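Phosphoribosylamidoimidazole- succinocarboxamide synthase (Saccharomyces cerevisiae, PDB 1OBD) catalyses the ATP-dependent joining of L-aspartate to the carboxylate of CAIR, giving SAICAR in the de novo synthesis of purine nucleotides. Local coordinates at residues A[112-117]-A[217-222]; A[189-194]-A[227-232]. All coordinates share one frame; numbering follows the deposited sequence.

Contact 1 (A[112-117]-A[217-222]); sequences HKLIPL and KFEFGI. With ATP (adenosine-5'-triphosphate), chain B.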
loop_
_atom_site.group_PDB
_atom_site.type_symbol
_atom_site.label_atom_id
_atom_site.label_comp_id
_atom_site.label_asym_id
_atom_site.label_seq_id
_atom_site.Cartn_x
_atom_site.Cartn_y
_atom_site.Cartn_z
ATOM N N HIS A 112 13.031 8.231 -8.600
ATOM C CA HIS A 112 13.345 9.335 -7.758
ATOM C C HIS A 112 14.346 8.914 -6.711
ATOM O O HIS A 112 14.502 7.723 -6.401
ATOM C CB HIS A 112 12.057 9.868 -7.098
ATOM C CG HIS A 112 11.289 10.803 -7.991
ATOM N ND1 HIS A 112 11.709 12.076 -8.288
ATOM C CD2 HIS A 112 10.131 10.634 -8.662
ATOM C CE1 HIS A 112 10.850 12.653 -9.101
ATOM N NE2 HIS A 112 9.867 11.800 -9.330
ATOM N N LYS A 113 14.995 9.920 -6.156
ATOM C CA LYS A 113 15.749 9.663 -4.953
ATOM C C LYS A 113 14.806 9.461 -3.799
ATOM O O LYS A 113 14.050 10.352 -3.490
ATOM C CB LYS A 113 16.678 10.793 -4.646
ATOM C CG LYS A 113 17.494 10.536 -3.392
ATOM C CD LYS A 113 18.550 11.585 -3.185
ATOM C CE LYS A 113 19.674 11.497 -4.173
ATOM N NZ LYS A 113 20.819 12.359 -3.674
ATOM N N LEU A 114 14.791 8.309 -3.142
ATOM C CA LEU A 114 13.841 8.057 -2.100
ATOM C C LEU A 114 14.425 8.588 -0.811
ATOM O O LEU A 114 15.629 8.690 -0.595
ATOM C CB LEU A 114 13.423 6.568 -1.947
ATOM C CG LEU A 114 12.119 6.125 -2.646
ATOM C CD1 LEU A 114 10.951 6.213 -1.603
ATOM C CD2 LEU A 114 11.870 6.813 -4.027
ATOM N N ILE A 115 13.521 8.952 0.027
ATOM C CA ILE A 115 13.771 9.230 1.402
ATOM C C ILE A 115 13.644 7.841 2.060
ATOM O O ILE A 115 12.565 7.256 2.072
ATOM C CB ILE A 115 12.759 10.236 1.911
ATOM C CG1 ILE A 115 12.898 11.551 1.112
ATOM C CG2 ILE A 115 12.972 10.470 3.382
ATOM C CD1 ILE A 115 11.776 12.542 1.342
ATOM N N PRO A 116 14.737 7.277 2.603
ATOM C CA PRO A 116 14.702 5.900 3.124
ATOM C C PRO A 116 14.092 5.788 4.510
ATOM O O PRO A 116 14.734 5.646 5.551
ATOM C CB PRO A 116 16.162 5.497 3.090
ATOM C CG PRO A 116 16.902 6.752 3.313
ATOM C CD PRO A 116 16.099 7.856 2.681
ATOM N N LEU A 117 12.773 5.840 4.491
ATOM C CA LEU A 117 11.932 5.825 5.635
ATOM C C LEU A 117 10.554 5.270 5.250
ATOM O O LEU A 117 10.020 5.590 4.192
ATOM C CB LEU A 117 11.846 7.266 6.055
ATOM C CG LEU A 117 11.324 7.543 7.401
ATOM C CD1 LEU A 117 12.154 6.915 8.534
ATOM C CD2 LEU A 117 11.210 9.037 7.632
ATOM N N LYS A 217 0.935 3.197 5.163
ATOM C CA LYS A 217 2.357 3.346 4.967
ATOM C C LYS A 217 2.607 4.024 3.644
ATOM O O LYS A 217 2.309 3.472 2.582
ATOM C CB LYS A 217 3.042 1.990 4.998
ATOM C CG LYS A 217 4.525 2.066 4.919
ATOM C CD LYS A 217 5.186 0.672 5.141
ATOM C CE LYS A 217 4.742 -0.368 4.134
ATOM N NZ LYS A 217 5.297 -0.038 2.782
ATOM N N PHE A 218 3.189 5.202 3.729
ATOM C CA PHE A 218 3.638 5.922 2.556
ATOM C C PHE A 218 5.141 5.827 2.402
ATOM O O PHE A 218 5.883 5.690 3.391
ATOM C CB PHE A 218 3.358 7.423 2.685
ATOM C CG PHE A 218 1.886 7.834 2.738
ATOM C CD1 PHE A 218 1.021 7.592 1.692
ATOM C CD2 PHE A 218 1.382 8.520 3.830
ATOM C CE1 PHE A 218 -0.318 8.014 1.770
ATOM C CE2 PHE A 218 0.057 8.944 3.881
ATOM C CZ PHE A 218 -0.775 8.708 2.870
ATOM N N GLU A 219 5.611 5.954 1.165
ATOM C CA GLU A 219 6.994 6.258 0.920
ATOM C C GLU A 219 7.056 7.501 0.044
ATOM O O GLU A 219 6.189 7.746 -0.813
ATOM C CB GLU A 219 7.736 5.098 0.265
ATOM C CG GLU A 219 7.941 3.890 1.173
ATOM C CD GLU A 219 8.730 2.783 0.499
ATOM O OE1 GLU A 219 8.817 1.680 1.081
ATOM O OE2 GLU A 219 9.224 3.001 -0.636
ATOM N N PHE A 220 8.101 8.273 0.268
ATOM C CA PHE A 220 8.341 9.532 -0.419
ATOM C C PHE A 220 9.711 9.576 -1.056
ATOM O O PHE A 220 10.655 8.971 -0.556
ATOM C CB PHE A 220 8.199 10.719 0.555
ATOM C CG PHE A 220 6.823 10.864 1.112
ATOM C CD1 PHE A 220 5.846 11.500 0.392
ATOM C CD2 PHE A 220 6.511 10.360 2.349
ATOM C CE1 PHE A 220 4.591 11.649 0.891
ATOM C CE2 PHE A 220 5.248 10.481 2.860
ATOM C CZ PHE A 220 4.282 11.144 2.132
ATOM N N GLY A 221 9.816 10.335 -2.142
ATOM C CA GLY A 221 11.073 10.729 -2.708
ATOM C C GLY A 221 11.262 12.217 -2.561
ATOM O O GLY A 221 10.387 12.922 -2.082
ATOM N N ILE A 222 12.420 12.696 -3.003
ATOM C CA ILE A 222 12.737 14.140 -3.011
ATOM C C ILE A 222 13.298 14.471 -4.366
ATOM O O ILE A 222 14.218 13.794 -4.849
ATOM C CB ILE A 222 13.805 14.652 -2.070
ATOM C CG1 ILE A 222 13.727 14.054 -0.691
ATOM C CG2 ILE A 222 13.710 16.219 -2.007
ATOM C CD1 ILE A 222 15.045 14.156 0.042
HETATM P PG ATP B . 7.043 -5.259 -0.235
HETATM O O1G ATP B . 6.118 -6.173 -0.967
HETATM O O2G ATP B . 6.605 -3.784 -0.343
HETATM O O3G ATP B . 7.094 -5.699 1.234
HETATM P PB ATP B . 9.294 -4.385 -1.686
HETATM O O1B ATP B . 10.631 -4.937 -1.997
HETATM O O2B ATP B . 9.311 -3.011 -1.032
HETATM O O3B ATP B . 8.539 -5.462 -0.816
HETATM P PA ATP B . 7.712 -3.156 -3.745
HETATM O O1A ATP B . 6.659 -3.731 -4.597
HETATM O O2A ATP B . 7.164 -2.203 -2.695
HETATM O O3A ATP B . 8.445 -4.370 -3.037
HETATM O "O5'" ATP B . 8.844 -2.502 -4.649
HETATM C "C5'" ATP B . 8.945 -1.104 -4.730
HETATM C "C4'" ATP B . 10.407 -0.719 -4.612
HETATM O "O4'" ATP B . 10.609 0.494 -5.289
HETATM C "C3'" ATP B . 10.754 -0.459 -3.175
HETATM O "O3'" ATP B . 12.144 -0.742 -3.039
HETATM C "C2'" ATP B . 10.406 1.024 -3.018
HETATM O "O2'" ATP B . 11.013 1.732 -1.980
HETATM C "C1'" ATP B . 10.910 1.531 -4.352
HETATM N N9 ATP B . 10.270 2.695 -5.006
HETATM C C8 ATP B . 8.950 3.022 -4.852
HETATM N N7 ATP B . 8.717 4.055 -5.638
HETATM C C5 ATP B . 9.847 4.455 -6.291
HETATM C C6 ATP B . 10.209 5.455 -7.199
HETATM N N6 ATP B . 9.379 6.246 -7.858
HETATM N N1 ATP B . 11.511 5.526 -7.624
HETATM C C2 ATP B . 12.443 4.627 -7.206
HETATM N N3 ATP B . 12.119 3.644 -6.318
HETATM C C4 ATP B . 10.841 3.566 -5.876
HETATM O O HOH W 1 14.326 12.468 -7.106
HETATM O O HOH W 2 9.863 7.808 2.486
#

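Contact 2 (A[189-194]-A[227-232]); sequences RRVAEL and NEIILV. With ATP (adenosine-5'-triphosphate), chain B.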
loop_
_atom_site.group_PDB
_atom_site.type_symbol
_atom_site.label_atom_id
_atom_site.label_comp_id
_atom_site.label_asym_id
_atom_site.label_seq_id
_atom_site.Cartn_x
_atom_site.Cartn_y
_atom_site.Cartn_z
ATOM N N ARG A 189 10.537 16.282 9.321
ATOM C CA ARG A 189 9.435 17.124 9.712
ATOM C C ARG A 189 8.496 17.331 8.522
ATOM O O ARG A 189 7.277 17.269 8.675
ATOM C CB ARG A 189 9.977 18.466 10.246
ATOM C CG ARG A 189 8.993 19.545 10.642
ATOM C CD ARG A 189 9.683 20.886 10.996
ATOM N NE ARG A 189 9.196 22.018 10.198
ATOM C CZ ARG A 189 9.464 22.213 8.904
ATOM N NH1 ARG A 189 10.217 21.349 8.236
ATOM N NH2 ARG A 189 9.031 23.312 8.295
ATOM N N ARG A 190 9.061 17.577 7.350
ATOM C CA ARG A 190 8.260 17.856 6.168
ATOM C C ARG A 190 7.470 16.614 5.762
ATOM O O ARG A 190 6.287 16.727 5.415
ATOM C CB ARG A 190 9.130 18.323 5.014
ATOM C CG ARG A 190 9.711 19.714 5.146
ATOM C CD ARG A 190 10.779 19.995 4.131
ATOM N NE ARG A 190 10.259 20.031 2.771
ATOM C CZ ARG A 190 11.001 19.980 1.680
ATOM N NH1 ARG A 190 12.315 19.864 1.742
ATOM N NH2 ARG A 190 10.424 20.069 0.508
ATOM N N VAL A 191 8.091 15.428 5.804
ATOM C CA VAL A 191 7.348 14.242 5.384
ATOM C C VAL A 191 6.271 13.906 6.402
ATOM O O VAL A 191 5.195 13.499 6.011
ATOM C CB VAL A 191 8.201 12.973 5.030
ATOM C CG1 VAL A 191 9.271 13.290 4.009
ATOM C CG2 VAL A 191 8.756 12.311 6.222
ATOM N N ALA A 192 6.558 14.096 7.685
ATOM C CA ALA A 192 5.550 13.839 8.734
ATOM C C ALA A 192 4.341 14.708 8.530
ATOM O O ALA A 192 3.216 14.226 8.555
ATOM C CB ALA A 192 6.123 14.063 10.148
ATOM N N GLU A 193 4.560 16.013 8.348
ATOM C CA GLU A 193 3.441 16.940 8.184
ATOM C C GLU A 193 2.620 16.628 6.929
ATOM O O GLU A 193 1.387 16.589 6.963
ATOM C CB GLU A 193 3.931 18.398 8.251
ATOM C CG GLU A 193 4.479 18.779 9.631
ATOM C CD GLU A 193 4.999 20.197 9.756
ATOM O OE1 GLU A 193 4.970 20.929 8.760
ATOM O OE2 GLU A 193 5.451 20.552 10.872
ATOM N N LEU A 194 3.300 16.361 5.830
ATOM C CA LEU A 194 2.624 16.042 4.580
ATOM C C LEU A 194 1.849 14.743 4.714
ATOM O O LEU A 194 0.685 14.641 4.322
ATOM C CB LEU A 194 3.635 15.946 3.457
ATOM C CG LEU A 194 3.092 15.563 2.099
ATOM C CD1 LEU A 194 2.072 16.582 1.618
ATOM C CD2 LEU A 194 4.222 15.389 1.165
ATOM N N ASN A 227 13.330 20.858 -4.742
ATOM C CA ASN A 227 13.066 20.684 -3.313
ATOM C C ASN A 227 11.618 20.309 -3.022
ATOM O O ASN A 227 10.992 20.808 -2.089
ATOM C CB ASN A 227 13.463 21.956 -2.519
ATOM C CG ASN A 227 13.529 21.721 -1.015
ATOM O OD1 ASN A 227 13.274 22.635 -0.201
ATOM N ND2 ASN A 227 13.856 20.523 -0.626
ATOM N N GLU A 228 11.080 19.404 -3.819
ATOM C CA GLU A 228 9.722 18.949 -3.644
ATOM C C GLU A 228 9.707 17.501 -3.207
ATOM O O GLU A 228 10.418 16.667 -3.725
ATOM C CB GLU A 228 8.935 19.013 -4.933
ATOM C CG GLU A 228 8.574 20.399 -5.446
ATOM C CD GLU A 228 7.890 20.295 -6.787
ATOM O OE1 GLU A 228 6.662 20.558 -6.894
ATOM O OE2 GLU A 228 8.568 19.922 -7.760
ATOM N N ILE A 229 8.891 17.225 -2.230
ATOM C CA ILE A 229 8.608 15.875 -1.817
ATOM C C ILE A 229 7.641 15.239 -2.811
ATOM O O ILE A 229 6.678 15.851 -3.284
ATOM C CB ILE A 229 8.128 15.825 -0.368
ATOM C CG1 ILE A 229 9.246 16.295 0.570
ATOM C CG2 ILE A 229 7.739 14.416 0.005
ATOM C CD1 ILE A 229 8.715 16.812 1.896
ATOM N N ILE A 230 7.920 13.988 -3.152
ATOM C CA ILE A 230 7.172 13.235 -4.147
ATOM C C ILE A 230 6.566 12.001 -3.529
ATOM O O ILE A 230 7.254 11.233 -2.861
ATOM C CB ILE A 230 8.103 12.763 -5.281
ATOM C CG1 ILE A 230 9.089 13.850 -5.724
ATOM C CG2 ILE A 230 7.326 12.165 -6.428
ATOM C CD1 ILE A 230 8.487 15.002 -6.397
ATOM N N LEU A 231 5.284 11.789 -3.761
ATOM C CA LEU A 231 4.631 10.590 -3.313
ATOM C C LEU A 231 4.980 9.500 -4.302
ATOM O O LEU A 231 4.771 9.625 -5.517
ATOM C CB LEU A 231 3.118 10.818 -3.246
ATOM C CG LEU A 231 2.253 9.680 -2.709
ATOM C CD1 LEU A 231 2.647 9.320 -1.316
ATOM C CD2 LEU A 231 0.818 10.029 -2.881
ATOM N N VAL A 232 5.529 8.416 -3.779
ATOM C CA VAL A 232 6.003 7.303 -4.581
ATOM C C VAL A 232 5.383 6.029 -4.049
ATOM O O VAL A 232 4.468 6.032 -3.259
ATOM C CB VAL A 232 7.537 7.228 -4.641
ATOM C CG1 VAL A 232 8.164 8.564 -5.141
ATOM C CG2 VAL A 232 8.158 6.852 -3.277
HETATM P PG ATP B . 7.043 -5.259 -0.235
HETATM O O1G ATP B . 6.118 -6.173 -0.967
HETATM O O2G ATP B . 6.605 -3.784 -0.343
HETATM O O3G ATP B . 7.094 -5.699 1.234
HETATM P PB ATP B . 9.294 -4.385 -1.686
HETATM O O1B ATP B . 10.631 -4.937 -1.997
HETATM O O2B ATP B . 9.311 -3.011 -1.032
HETATM O O3B ATP B . 8.539 -5.462 -0.816
HETATM P PA ATP B . 7.712 -3.156 -3.745
HETATM O O1A ATP B . 6.659 -3.731 -4.597
HETATM O O2A ATP B . 7.164 -2.203 -2.695
HETATM O O3A ATP B . 8.445 -4.370 -3.037
HETATM O "O5'" ATP B . 8.844 -2.502 -4.649
HETATM C "C5'" ATP B . 8.945 -1.104 -4.730
HETATM C "C4'" ATP B . 10.407 -0.719 -4.612
HETATM O "O4'" ATP B . 10.609 0.494 -5.289
HETATM C "C3'" ATP B . 10.754 -0.459 -3.175
HETATM O "O3'" ATP B . 12.144 -0.742 -3.039
HETATM C "C2'" ATP B . 10.406 1.024 -3.018
HETATM O "O2'" ATP B . 11.013 1.732 -1.980
HETATM C "C1'" ATP B . 10.910 1.531 -4.352
HETATM N N9 ATP B . 10.270 2.695 -5.006
HETATM C C8 ATP B . 8.950 3.022 -4.852
HETATM N N7 ATP B . 8.717 4.055 -5.638
HETATM C C5 ATP B . 9.847 4.455 -6.291
HETATM C C6 ATP B . 10.209 5.455 -7.199
HETATM N N6 ATP B . 9.379 6.246 -7.858
HETATM N N1 ATP B . 11.511 5.526 -7.624
HETATM C C2 ATP B . 12.443 4.627 -7.206
HETATM N N3 ATP B . 12.119 3.644 -6.318
HETATM C C4 ATP B . 10.841 3.566 -5.876
#

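Contact 1 (A[112-117]-A[217-222])
Leu114 and Ile115 leave the backbone of 112-117 on different sides and meet different parts of strand 217-222. Leu114 reaches the nucleotide: its CD2 packs 3.8 Å from C6 of the adenine of ATP, while CD1 lies beside the Phe220 carbonyl and near the carboxylate of Glu219. Ile115 turns to the face that helix 185-208 covers, setting CD1 4.1 Å from Phe220 CB. The antiparallel backbones between them are joined by two bonds, Ile222 N to Lys113 O at 2.9 Å and Ile115 N to Phe220 O, also at 2.9 Å. Gly221 permits this closeness, since a beta carbon there would clash with Lys113 O. Beyond Ile115 the strands part round the inverse gamma turn centred on Pro116, where a water accepts from Phe220 N and lies 2.8 Å from Leu117 O.

Glu219 points toward Leu114 with CG anti to its carbonyl carbon (chi1 -69°); the chain then runs extended to the ribose, where OE2 accepts a hydrogen bond from O2' of ATP at 2.6 Å. His112 N gives a nearly straight bond (169°) to adenine N1 at 3.3 Å. Recognition of the base edge by a main-chain N-H, and of the ribose by a carboxylate, implies that this strand pair directly shapes the nucleotide pocket.

Contact 2 (A[189-194]-A[227-232])
Ile229 and Arg190 account for most of the surface buried here, the isoleucine pointing from strand 228-232 into helix 189-194 and the arginine reaching back over it. The CD1 methyl of Ile229 lies 3.5 Å from Arg190 CB and 3.7 Å from Arg190 NE, and it also meets CG1 of Val191 at 4.1 Å. Its other branch, CG2, faces CD2 of Leu194 at 3.8 Å, the two side chains sliding past each other in opposite directions. One residue thus touches three positions along the helix, 190, 191 and 194, which lie on the same side of it.

Arg190 leaves the helix with CG anti to its carbonyl carbon (chi1 -72°) and bends at chi3, which brings the guanidinium over the Ile229 side chain: CG1 of Ile229 sits 3.9 Å from the guanidinium plane, offset toward the rim. This is a helix laid against one face of the mixed beta-sheet, the short segments crossing at -50° with their axes 10.1 Å apart. The preceding turn belongs to the connection from strand 211-223, and Asn227 and Glu228 form a G1 beta bulge against the end of that strand. Arg190 NH2 donates to the Asn227 carbonyl oxygen at 2.8 Å; the bond is bent and arrives from above the carbonyl plane. A leucine in place of this arginine would probably leave the Asn227 carbonyl without this donor and uncover part of Ile229. Glu228 points away from the helix, its carboxylate paired with Arg73 in a salt bridge. Farther along, Leu194 and Ile229 both touch Phe220 of the neighbouring strand, while at the far end of the segment Val232 packs CB 3.5 Å from N7 of the ATP adenine.

Both contacts involve the same mixed sheet, in which strands 211-223 and 228-245 are neighbours, and their centres lie 8 Å apart. Contact 1 is largely buried and joins strand to strand, so main-chain hydrogen bonds carry much of it; contact 2 lies nearer the surface and joins helix to strand, relying on side-chain packing and one arginine bond to a carbonyl. They meet directly, with probable hydrogen bonds from Gly221 N to Ile230 O and from Val232 N to Glu219 O, and Leu114 packs on Val232. Both reach the ATP, contact 1 with polar groups as well as Leu114, contact 2 through apolar Val232.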